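Local coordinates for carbohydrate binding module family 33 and 10 domain protein (Teredinibacter turnerae, PDB 6RW7), which acts as a copper-dependent AA10 lytic polysaccharide monooxygenase, probably attacking cellulose, and is represented here by the monooxygenase domain of a longer protein, at residues Asp110-Val115 / Ile146-Phe151; Trp100-Gly105 / Ala183-Asn188; His54-Lys59 / His190-Phe195; Pro106-Thr111 / Ser164-Thr169. All coordinates share one frame; numbering follows the deposited sequence.

Contact 1 of 4, residues Asp110-Val115 / Ile146-Phe151; sequences DTEELV and IVPGDF. With NA (sodium ion), chain B.
Asp110 sits beside the turn at Pro148 and Gly149, its backbone N 4.2 Å from Gly149 CA; its CB points away from the loop, and OD1 forms a salt bridge with Arg187. Thr111 carries the middle of the contact. Its carbonyl O accepts Gly149 N at 3.1 Å and also meets a C-H from Pro148 CA at 3.2 Å. Proline and glycine suit these places: they are the two central residues of a type II turn from Val147 to Asp150, where Gly149 takes a phi of 82°. Thr111 CG2, anti to the backbone N, touches the ring tip Phe151 CZ at 4.0 Å and the methyl Ile146 CD1, which lies over the centre of the Phe151 ring. Glu112 adds a second backbone bond, its O accepting Ile146 N at 2.9 Å. Its extended side chain runs alongside Pro148, and a water links Glu112 OE2 to Ile146 O, as befits a charged residue that is partly exposed. Glu112 and Glu113 together face Gly186 in a classic beta bulge, and Glu113 makes a salt bridge with Lys59. Strand 111-118 runs antiparallel to both 142-145 and 178-187, while the loop leaving 142-145 folds back over the start of 111-118; there Phe151 O joins Asn154 O and Val157 O around a sodium ion, close to strand 157-160.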
# COMPACT_ATOMS: atom_id res chain seq x y z
N ASP A 110 15.52 1.94 -12.23
CA ASP A 110 14.72 3.08 -12.74
C ASP A 110 13.62 3.42 -11.73
O ASP A 110 12.67 4.10 -12.11
CB ASP A 110 14.23 2.84 -14.17
CG ASP A 110 13.35 1.61 -14.30
OD1 ASP A 110 13.07 0.95 -13.26
OD2 ASP A 110 12.94 1.32 -15.46
N THR A 111 13.77 3.01 -10.47
CA THR A 111 12.90 3.53 -9.39
C THR A 111 13.02 5.06 -9.36
O THR A 111 14.17 5.56 -9.39
CB THR A 111 13.28 2.97 -8.02
OG1 THR A 111 12.83 1.61 -7.99
CG2 THR A 111 12.65 3.74 -6.89
N GLU A 112 11.91 5.78 -9.28
CA GLU A 112 11.94 7.26 -9.23
C GLU A 112 11.31 7.80 -7.94
O GLU A 112 11.89 8.76 -7.37
CB GLU A 112 11.23 7.87 -10.43
CG GLU A 112 11.32 9.37 -10.39
CD GLU A 112 11.04 10.05 -11.71
OE1 GLU A 112 10.16 9.57 -12.45
OE2 GLU A 112 11.73 11.07 -12.00
N GLU A 113 10.17 7.29 -7.49
CA GLU A 113 9.57 7.95 -6.31
C GLU A 113 8.74 6.98 -5.48
O GLU A 113 8.26 5.96 -5.96
CB GLU A 113 8.76 9.17 -6.72
CG GLU A 113 7.62 8.83 -7.65
CD GLU A 113 6.69 9.97 -8.05
OE1 GLU A 113 7.10 11.14 -7.92
OE2 GLU A 113 5.55 9.68 -8.42
N LEU A 114 8.64 7.35 -4.22
CA LEU A 114 7.83 6.63 -3.22
C LEU A 114 6.89 7.69 -2.63
O LEU A 114 7.38 8.71 -2.12
CB LEU A 114 8.74 6.06 -2.12
CG LEU A 114 9.70 4.92 -2.46
CD1 LEU A 114 8.98 3.70 -2.94
CD2 LEU A 114 10.84 5.33 -3.38
N VAL A 115 5.59 7.48 -2.75
CA VAL A 115 4.56 8.48 -2.38
C VAL A 115 3.62 7.84 -1.37
O VAL A 115 3.27 6.69 -1.55
CB VAL A 115 3.81 8.96 -3.64
CG1 VAL A 115 2.90 10.13 -3.35
CG2 VAL A 115 4.77 9.32 -4.76
N ILE A 146 14.15 10.13 -6.23
CA ILE A 146 15.59 9.97 -6.54
C ILE A 146 15.77 10.24 -8.03
O ILE A 146 14.84 10.07 -8.81
CB ILE A 146 16.13 8.58 -6.16
CG1 ILE A 146 15.35 7.45 -6.83
CG2 ILE A 146 16.20 8.42 -4.65
CD1 ILE A 146 16.02 6.11 -6.66
N VAL A 147 16.95 10.72 -8.41
CA VAL A 147 17.43 10.52 -9.80
C VAL A 147 17.27 9.03 -10.07
O VAL A 147 17.71 8.21 -9.26
CB VAL A 147 18.88 10.99 -9.93
CG1 VAL A 147 19.47 10.61 -11.28
CG2 VAL A 147 18.98 12.50 -9.72
N PRO A 148 16.58 8.62 -11.16
CA PRO A 148 16.17 7.22 -11.28
C PRO A 148 17.33 6.23 -11.08
O PRO A 148 18.38 6.33 -11.74
CB PRO A 148 15.55 7.16 -12.68
CG PRO A 148 14.93 8.53 -12.81
CD PRO A 148 15.99 9.45 -12.21
N GLY A 149 17.16 5.32 -10.12
CA GLY A 149 18.10 4.24 -9.82
C GLY A 149 19.27 4.67 -8.96
O GLY A 149 20.06 3.81 -8.54
N ASP A 150 19.40 5.96 -8.68
CA ASP A 150 20.55 6.51 -7.93
C ASP A 150 20.08 6.85 -6.52
O ASP A 150 19.65 7.98 -6.27
CB ASP A 150 21.19 7.68 -8.66
CG ASP A 150 22.48 8.12 -7.97
OD1 ASP A 150 22.76 7.62 -6.83
OD2 ASP A 150 23.20 8.94 -8.57
N PHE A 151 20.21 5.91 -5.59
CA PHE A 151 19.63 6.06 -4.24
C PHE A 151 20.45 7.04 -3.41
O PHE A 151 19.91 7.56 -2.43
CB PHE A 151 19.46 4.70 -3.59
CG PHE A 151 18.29 3.94 -4.16
CD1 PHE A 151 18.41 3.30 -5.38
CD2 PHE A 151 17.06 3.91 -3.52
CE1 PHE A 151 17.34 2.59 -5.92
CE2 PHE A 151 15.99 3.22 -4.06
CZ PHE A 151 16.13 2.57 -5.28
NA NA B . 19.65 7.33 -0.12
O HOH W 1 13.73 12.09 -10.42
O HOH W 2 21.35 9.01 0.30
O HOH W 3 19.76 6.96 2.22
O HOH W 4 21.23 5.59 -0.18

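Contact 2 of 4, residues Trp100-Gly105 / Ala183-Asn188; sequences WDISYG and AEWGRN. With CU (copper (II) ion), chain C.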
# COMPACT_ATOMS: atom_id res chain seq x y z
N TRP A 100 9.31 -1.37 1.36
CA TRP A 100 8.74 -2.02 0.16
C TRP A 100 9.54 -3.29 -0.09
O TRP A 100 10.78 -3.19 -0.25
CB TRP A 100 8.79 -1.11 -1.05
CG TRP A 100 7.72 -0.07 -1.09
CD1 TRP A 100 7.67 1.13 -0.43
CD2 TRP A 100 6.51 -0.17 -1.83
NE1 TRP A 100 6.51 1.79 -0.75
CE2 TRP A 100 5.80 1.03 -1.63
CE3 TRP A 100 5.98 -1.13 -2.68
CZ2 TRP A 100 4.57 1.27 -2.24
CZ3 TRP A 100 4.76 -0.90 -3.28
CH2 TRP A 100 4.06 0.28 -3.04
N ASP A 101 8.87 -4.42 -0.22
CA ASP A 101 9.50 -5.64 -0.75
C ASP A 101 9.35 -5.61 -2.26
O ASP A 101 8.20 -5.56 -2.74
CB ASP A 101 8.88 -6.94 -0.22
CG ASP A 101 9.60 -8.12 -0.85
OD1 ASP A 101 9.27 -8.47 -1.97
OD2 ASP A 101 10.55 -8.60 -0.27
N ILE A 102 10.45 -5.63 -2.98
CA ILE A 102 10.42 -5.64 -4.47
C ILE A 102 11.12 -6.91 -4.98
O ILE A 102 11.45 -6.96 -6.16
CB ILE A 102 10.99 -4.31 -5.04
CG1 ILE A 102 12.51 -4.17 -4.87
CG2 ILE A 102 10.26 -3.11 -4.46
CD1 ILE A 102 13.08 -3.02 -5.69
N SER A 103 11.16 -7.96 -4.16
CA SER A 103 11.87 -9.22 -4.49
C SER A 103 11.29 -9.86 -5.77
O SER A 103 12.07 -10.42 -6.56
CB SER A 103 11.84 -10.18 -3.35
OG SER A 103 10.51 -10.57 -3.06
N TYR A 104 9.98 -9.78 -5.99
CA TYR A 104 9.34 -10.44 -7.16
C TYR A 104 9.57 -9.65 -8.45
O TYR A 104 9.21 -10.15 -9.51
CB TYR A 104 7.84 -10.64 -6.93
CG TYR A 104 7.57 -11.59 -5.81
CD1 TYR A 104 7.82 -12.95 -5.93
CD2 TYR A 104 7.11 -11.13 -4.59
CE1 TYR A 104 7.60 -13.83 -4.88
CE2 TYR A 104 6.87 -11.99 -3.53
CZ TYR A 104 7.12 -13.34 -3.68
OH TYR A 104 6.88 -14.17 -2.62
N GLY A 105 10.12 -8.45 -8.37
CA GLY A 105 10.45 -7.65 -9.55
C GLY A 105 11.31 -6.47 -9.13
O GLY A 105 10.80 -5.37 -8.90
N ALA A 183 -0.10 3.97 -0.54
CA ALA A 183 1.29 4.22 -0.96
C ALA A 183 1.52 3.75 -2.39
O ALA A 183 0.92 2.77 -2.85
CB ALA A 183 2.24 3.51 -0.04
N GLU A 184 2.45 4.43 -3.04
CA GLU A 184 2.84 4.14 -4.42
C GLU A 184 4.36 4.00 -4.52
O GLU A 184 5.09 4.78 -3.87
CB GLU A 184 2.42 5.28 -5.35
CG GLU A 184 0.95 5.62 -5.30
CD GLU A 184 0.54 6.76 -6.21
OE1 GLU A 184 1.45 7.48 -6.72
OE2 GLU A 184 -0.68 6.92 -6.40
N TRP A 185 4.77 3.09 -5.39
CA TRP A 185 6.19 2.95 -5.80
C TRP A 185 6.22 3.17 -7.30
O TRP A 185 5.66 2.33 -8.02
CB TRP A 185 6.76 1.61 -5.34
CG TRP A 185 8.02 1.21 -6.04
CD1 TRP A 185 9.09 2.01 -6.35
CD2 TRP A 185 8.33 -0.11 -6.50
NE1 TRP A 185 10.03 1.27 -7.01
CE2 TRP A 185 9.59 -0.02 -7.13
CE3 TRP A 185 7.67 -1.34 -6.46
CZ2 TRP A 185 10.19 -1.13 -7.72
CZ3 TRP A 185 8.28 -2.43 -7.04
CH2 TRP A 185 9.51 -2.32 -7.68
N GLY A 186 6.80 4.28 -7.75
CA GLY A 186 6.78 4.62 -9.18
C GLY A 186 8.15 4.50 -9.80
O GLY A 186 9.14 5.07 -9.27
N ARG A 187 8.21 3.83 -10.94
CA ARG A 187 9.39 3.83 -11.83
C ARG A 187 9.31 5.07 -12.72
O ARG A 187 8.26 5.73 -12.80
CB ARG A 187 9.42 2.53 -12.63
CG ARG A 187 9.62 1.31 -11.74
CD ARG A 187 9.44 0.00 -12.46
NE ARG A 187 10.44 -0.18 -13.51
CZ ARG A 187 10.35 -1.06 -14.51
NH1 ARG A 187 9.32 -1.88 -14.60
NH2 ARG A 187 11.28 -1.09 -15.43
N ASN A 188 10.41 5.36 -13.39
CA ASN A 188 10.53 6.59 -14.19
C ASN A 188 9.75 6.43 -15.50
O ASN A 188 9.13 5.39 -15.75
CB ASN A 188 12.00 6.95 -14.36
CG ASN A 188 12.67 6.18 -15.47
OD1 ASN A 188 12.22 5.13 -15.91
ND2 ASN A 188 13.76 6.76 -15.94
CU CU C . 11.20 -8.91 2.12
O HOH W 5 5.52 4.41 -1.20
O HOH W 6 12.98 -9.88 1.30
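A single water oxygen joins Trp100 to Glu184: it accepts the indole NE1 of Trp100 at 2.8 Å and donates to Glu184 O at 2.7 Å, so the polar atom of a buried ring is satisfied. The rest of the Trp100 indole is used for packing. Trp185 CB stands almost exactly on the normal of its six-membered ring, 3.6 Å from the centroid, in a CH-pi contact, and Ala183 CB touches Trp100 CZ2. Trp185 CG is anti to the backbone N (chi1 163°). The indole beyond it turns its edge to the face of Trp100 in an edge-to-face pair, with the planes 55° apart. This is core packing of the two-sheet beta-sandwich of the LPMO fold: strand 96-101 belongs to one sheet and strand 178-187 to the other, and large flat indoles suit the span between them. On Trp185, Ile102 CG2 lies over the six-membered ring, 3.5 Å from its centroid, in another CH-pi contact; the branched side chain of isoleucine supplies this methyl. At the rim of that ring, Gly105 O lies near its plane, 3.5 Å from Trp185 CH2, while Trp185 NE1 bonds to Thr111 OG1. Ile102 opens a type I turn to Gly105, and just before it Asp101 OD1 accepts both Ser103 N, in an Asx turn, and Ser103 OG, the latter on its syn lone pair at 2.7 Å; Asp101 OD2 binds a copper(II) ion together with Glu5 and His165.

Contact 3 of 4, residues His54-Lys59 / His190-Phe195; sequences HHEGRK and HTYERF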
# COMPACT_ATOMS: atom_id res chain seq x y z
N HIS A 54 0.46 2.00 -15.26
CA HIS A 54 1.55 2.65 -16.00
C HIS A 54 1.18 4.12 -16.18
O HIS A 54 0.75 4.49 -17.25
CB HIS A 54 1.80 1.94 -17.33
CG HIS A 54 2.31 0.57 -17.14
ND1 HIS A 54 1.46 -0.51 -16.98
CD2 HIS A 54 3.56 0.09 -17.05
CE1 HIS A 54 2.17 -1.59 -16.77
NE2 HIS A 54 3.47 -1.25 -16.84
N HIS A 55 1.35 4.89 -15.12
CA HIS A 55 1.05 6.34 -15.10
C HIS A 55 1.64 6.94 -13.83
O HIS A 55 2.37 6.22 -13.11
CB HIS A 55 -0.45 6.58 -15.25
CG HIS A 55 -1.29 5.95 -14.20
ND1 HIS A 55 -1.03 6.07 -12.83
CD2 HIS A 55 -2.41 5.21 -14.32
CE1 HIS A 55 -1.98 5.43 -12.18
NE2 HIS A 55 -2.83 4.88 -13.05
N GLU A 56 1.40 8.22 -13.62
CA GLU A 56 2.08 9.03 -12.58
C GLU A 56 1.38 8.93 -11.21
O GLU A 56 1.84 9.59 -10.26
CB GLU A 56 2.15 10.47 -13.08
CG GLU A 56 3.07 10.66 -14.28
CD GLU A 56 2.81 11.99 -14.99
OE1 GLU A 56 1.75 12.12 -15.64
OE2 GLU A 56 3.66 12.89 -14.87
N GLY A 57 0.34 8.13 -11.06
CA GLY A 57 -0.30 7.87 -9.77
C GLY A 57 -1.17 9.02 -9.31
O GLY A 57 -1.49 9.94 -10.10
N ARG A 58 -1.55 8.97 -8.04
CA ARG A 58 -2.60 9.83 -7.45
C ARG A 58 -2.22 11.32 -7.48
O ARG A 58 -3.15 12.11 -7.47
CB ARG A 58 -2.90 9.36 -6.02
CG ARG A 58 -3.93 10.22 -5.30
CD ARG A 58 -5.30 10.15 -5.91
NE ARG A 58 -6.16 11.12 -5.24
CZ ARG A 58 -7.39 11.44 -5.62
NH1 ARG A 58 -7.95 10.88 -6.68
NH2 ARG A 58 -8.05 12.38 -4.94
N LYS A 59 -0.96 11.70 -7.55
CA LYS A 59 -0.61 13.15 -7.66
C LYS A 59 -1.20 13.71 -8.95
O LYS A 59 -1.50 14.93 -8.95
CB LYS A 59 0.89 13.37 -7.63
CG LYS A 59 1.47 13.13 -6.24
CD LYS A 59 2.92 13.49 -6.15
CE LYS A 59 3.81 12.54 -6.90
NZ LYS A 59 5.22 12.99 -6.87
N HIS A 190 10.44 5.71 -18.49
CA HIS A 190 10.71 4.64 -19.50
C HIS A 190 9.48 3.72 -19.58
O HIS A 190 9.13 3.28 -20.68
CB HIS A 190 11.98 3.84 -19.19
CG HIS A 190 12.37 2.91 -20.29
ND1 HIS A 190 12.95 3.37 -21.45
CD2 HIS A 190 12.23 1.58 -20.43
CE1 HIS A 190 13.17 2.34 -22.26
NE2 HIS A 190 12.75 1.24 -21.65
N THR A 191 8.87 3.41 -18.42
CA THR A 191 7.68 2.54 -18.30
C THR A 191 6.51 3.24 -17.61
O THR A 191 5.36 2.82 -17.81
CB THR A 191 7.97 1.26 -17.50
OG1 THR A 191 8.24 1.53 -16.11
CG2 THR A 191 9.10 0.45 -18.12
N TYR A 192 6.82 4.17 -16.70
CA TYR A 192 5.85 4.74 -15.73
C TYR A 192 5.17 3.64 -14.92
O TYR A 192 4.12 3.88 -14.31
CB TYR A 192 4.81 5.65 -16.40
CG TYR A 192 5.28 7.07 -16.63
CD1 TYR A 192 5.75 7.85 -15.59
CD2 TYR A 192 5.33 7.60 -17.90
CE1 TYR A 192 6.20 9.15 -15.80
CE2 TYR A 192 5.75 8.90 -18.13
CZ TYR A 192 6.20 9.68 -17.07
OH TYR A 192 6.66 10.95 -17.34
N GLU A 193 5.77 2.47 -14.83
CA GLU A 193 5.13 1.37 -14.07
C GLU A 193 5.13 1.74 -12.59
O GLU A 193 6.14 2.26 -12.09
CB GLU A 193 5.86 0.06 -14.32
CG GLU A 193 5.18 -1.14 -13.74
CD GLU A 193 5.77 -2.41 -14.27
OE1 GLU A 193 6.77 -2.88 -13.69
OE2 GLU A 193 5.30 -2.86 -15.34
N ARG A 194 4.00 1.53 -11.94
CA ARG A 194 3.74 2.01 -10.57
C ARG A 194 2.99 0.93 -9.81
O ARG A 194 2.07 0.33 -10.38
CB ARG A 194 2.93 3.30 -10.63
CG ARG A 194 2.68 3.98 -9.29
CD ARG A 194 2.01 5.35 -9.51
NE ARG A 194 2.97 6.21 -10.19
CZ ARG A 194 3.82 7.06 -9.61
NH1 ARG A 194 3.77 7.33 -8.31
NH2 ARG A 194 4.74 7.64 -10.35
N PHE A 195 3.38 0.68 -8.56
CA PHE A 195 2.75 -0.34 -7.70
C PHE A 195 2.11 0.34 -6.51
O PHE A 195 2.58 1.42 -6.09
CB PHE A 195 3.78 -1.39 -7.29
CG PHE A 195 4.30 -2.14 -8.48
CD1 PHE A 195 5.40 -1.67 -9.17
CD2 PHE A 195 3.64 -3.28 -8.93
CE1 PHE A 195 5.84 -2.34 -10.30
CE2 PHE A 195 4.07 -3.93 -10.08
CZ PHE A 195 5.15 -3.44 -10.76
O HOH W 7 5.42 5.78 -12.49
O HOH W 8 6.39 12.42 -14.43
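His54 has CG beside the backbone N (chi1 -66°) and Glu193 has CG anti to it (chi1 -172°); these torsions set the two CG atoms, and the side chains then run alongside one another in the same direction. His54 NE2 donates to the anti lone pair of Glu193 OE2 at 2.9 Å, with the oxygen tilted from the ring plane. His54 ND1 also bonds to Glu73, so both ring nitrogens have carboxylate partners. Thr191 O lies in plane at the ring edge, 3.4 Å from His54 CD2. Thr191 OG1 accepts Glu193 N in an ST turn that leads into the strand.

The pair marks where strand 52-54 meets 193-202 at the border of the mixed sheet, His54 and Glu193 forming an antiparallel, non-hydrogen-bonded pair. Next along, Arg194 is bent at chi3 (-66°), and NE donates to His55 O at 3.0 Å. Glu56 O comes over the centre of the flat guanidinium, 3.3 Å from CZ, an electrostatic contact without a hydrogen bond; NH1 and NH2 of Arg194 form salt bridges to Glu184 and Glu113. Glycine fits at Gly57, where phi is positive and a CB would run into Arg194 CD, whose distance to Gly57 CA is already 3.4 Å; Gly57 N donates to His55 ND1 at 3.0 Å. Near the surface, the Glu56 side chain runs alongside that of Tyr192, CG lying 3.8 Å from Tyr192 CE1. Glu193 OE1, for its part, pairs with Arg187 close to the copper(I) site of His1 and His107.

Contact 4 of 4, residues Pro106-Thr111 / Ser164-Thr169; sequences PHFSDT and SHINVT. With CU1 (copper (I) ion), chain D; CU (copper (II) ion), chain C.
The loop that carries His107 of the copper(I) histidine brace rests, through Phe108, on the start of strand 165-172, where His165 serves a separate copper(II) site. Phe108 turns its edge to the strand: CE1 is 3.4 Å from His165 O, which lies in the ring plane, and CZ is 3.9 Å from Ser164 CA. Rim C-H groups so placed give a carbonyl oxygen a mildly favourable neighbour. The Phe108 and Ile166 side chains pass one another running opposite ways, with CE1 of the ring 3.8 Å from Ile166 CG1; a large flat residue suits this buried spot, where it also touches Ala159 and Met161. The Thr111 and Ile166 side chains meet tip to tip, Ile166 CD1 coming 3.8 Å from Thr111 OG1. That hydroxyl donates to His107 O at 2.8 Å, a good use of threonine, whose methyl packs while its oxygen ties down the loop. An inverse gamma turn is centred on His107, and Ser164 and His165 form a G1 bulge opposite Asp160, Ser164 having positive phi.

The CB of each histidine points away from the partner segment. His107 NE2 binds the copper(I) ion at 2.0 Å, with His1 as its protein partner, and His165 NE2 binds the copper(II) ion at 2.0 Å. The contact is packing of apolar side chains against each other and against backbone, with no polar bond between the segments, so the two metal-bearing segments are joined by shape rather than by hydrogen bonds.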
# COMPACT_ATOMS: atom_id res chain seq x y z
N PRO A 106 12.63 -6.69 -8.90
CA PRO A 106 13.45 -5.71 -8.20
C PRO A 106 13.98 -4.61 -9.13
O PRO A 106 15.18 -4.52 -9.41
CB PRO A 106 14.53 -6.59 -7.56
CG PRO A 106 14.73 -7.67 -8.60
CD PRO A 106 13.33 -7.96 -9.10
N HIS A 107 13.07 -3.74 -9.54
CA HIS A 107 13.33 -2.64 -10.49
C HIS A 107 14.01 -1.46 -9.77
O HIS A 107 13.50 -0.33 -9.84
CB HIS A 107 12.02 -2.17 -11.15
CG HIS A 107 11.07 -3.23 -11.56
ND1 HIS A 107 11.36 -4.15 -12.55
CD2 HIS A 107 9.80 -3.50 -11.16
CE1 HIS A 107 10.33 -4.95 -12.73
NE2 HIS A 107 9.35 -4.57 -11.88
N PHE A 108 15.15 -1.68 -9.14
CA PHE A 108 15.94 -0.61 -8.48
C PHE A 108 16.38 0.42 -9.51
O PHE A 108 16.31 1.61 -9.23
CB PHE A 108 17.16 -1.21 -7.78
CG PHE A 108 16.83 -1.95 -6.51
CD1 PHE A 108 16.51 -1.26 -5.36
CD2 PHE A 108 16.91 -3.33 -6.45
CE1 PHE A 108 16.26 -1.94 -4.17
CE2 PHE A 108 16.67 -4.02 -5.27
CZ PHE A 108 16.33 -3.32 -4.13
N SER A 109 16.85 -0.04 -10.67
CA SER A 109 17.64 0.78 -11.62
C SER A 109 16.85 1.98 -12.18
O SER A 109 17.52 2.94 -12.60
CB SER A 109 18.20 -0.06 -12.74
OG SER A 109 17.17 -0.46 -13.62
N ASP A 110 15.52 1.94 -12.23
CA ASP A 110 14.72 3.08 -12.74
C ASP A 110 13.62 3.42 -11.73
O ASP A 110 12.67 4.10 -12.11
CB ASP A 110 14.23 2.84 -14.17
CG ASP A 110 13.35 1.61 -14.30
OD1 ASP A 110 13.07 0.95 -13.26
OD2 ASP A 110 12.94 1.32 -15.46
N THR A 111 13.77 3.01 -10.47
CA THR A 111 12.90 3.53 -9.39
C THR A 111 13.02 5.06 -9.36
O THR A 111 14.17 5.56 -9.39
CB THR A 111 13.28 2.97 -8.02
OG1 THR A 111 12.83 1.61 -7.99
CG2 THR A 111 12.65 3.74 -6.89
N SER A 164 16.26 -7.28 -1.36
CA SER A 164 15.41 -6.71 -2.43
C SER A 164 14.32 -5.85 -1.80
O SER A 164 13.13 -6.07 -2.08
CB SER A 164 14.79 -7.77 -3.30
OG SER A 164 15.79 -8.49 -3.98
N HIS A 165 14.72 -4.91 -0.95
CA HIS A 165 13.81 -3.96 -0.28
C HIS A 165 14.18 -2.53 -0.66
O HIS A 165 15.37 -2.23 -0.90
CB HIS A 165 13.84 -4.09 1.24
CG HIS A 165 13.24 -5.33 1.79
ND1 HIS A 165 13.25 -5.58 3.15
CD2 HIS A 165 12.61 -6.36 1.20
CE1 HIS A 165 12.65 -6.73 3.37
NE2 HIS A 165 12.23 -7.21 2.19
N ILE A 166 13.18 -1.65 -0.68
CA ILE A 166 13.41 -0.18 -0.65
C ILE A 166 12.92 0.30 0.71
O ILE A 166 11.76 0.02 1.06
CB ILE A 166 12.70 0.56 -1.79
CG1 ILE A 166 13.21 0.12 -3.17
CG2 ILE A 166 12.81 2.05 -1.59
CD1 ILE A 166 12.37 0.61 -4.34
N ASN A 167 13.77 0.99 1.47
CA ASN A 167 13.41 1.56 2.79
C ASN A 167 13.24 3.07 2.61
O ASN A 167 14.16 3.73 2.09
CB ASN A 167 14.48 1.25 3.84
CG ASN A 167 14.79 -0.22 3.99
OD1 ASN A 167 13.88 -1.06 3.95
ND2 ASN A 167 16.06 -0.55 4.18
N VAL A 168 12.08 3.60 2.97
CA VAL A 168 11.80 5.06 2.88
C VAL A 168 11.50 5.55 4.28
O VAL A 168 10.60 4.97 4.91
CB VAL A 168 10.59 5.41 2.01
CG1 VAL A 168 10.57 6.89 1.68
CG2 VAL A 168 10.42 4.56 0.79
N THR A 169 12.11 6.65 4.70
CA THR A 169 11.82 7.27 6.01
C THR A 169 10.86 8.44 5.80
O THR A 169 11.13 9.28 4.92
CB THR A 169 13.13 7.63 6.70
OG1 THR A 169 13.86 6.41 6.80
CG2 THR A 169 12.90 8.23 8.07
CU CU1 D . 7.76 -5.66 -11.49
CU CU C . 11.20 -8.91 2.12
O HOH W 6 12.98 -9.88 1.30
O HOH W 9 8.86 -7.79 -12.35

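How the contacts relate
Contact 2 is the most deeply buried, an aromatic core between the two sheets; contact 4, also mainly buried, extends that core with Phe108 and Ile166 and uses strand 165-172, the hydrogen-bonded neighbour of 96-101. Contacts 1 and 3 are only partly buried and lie at borders of the mixed sheet; contact 1 relies on backbone bonds and contact 3 on side-chain polar bonds, with waters at both. Contacts 1 and 4 share Asp110 and Thr111. Charge pairs tie the rest together: Arg194 of contact 3 pairs with Glu113 of contact 1 and Glu184 of contact 2. His107 and Glu193 bring contacts 4 and 3 together beside the copper(I) ion, while Asp101 and His165 join contacts 2 and 4 at copper(II).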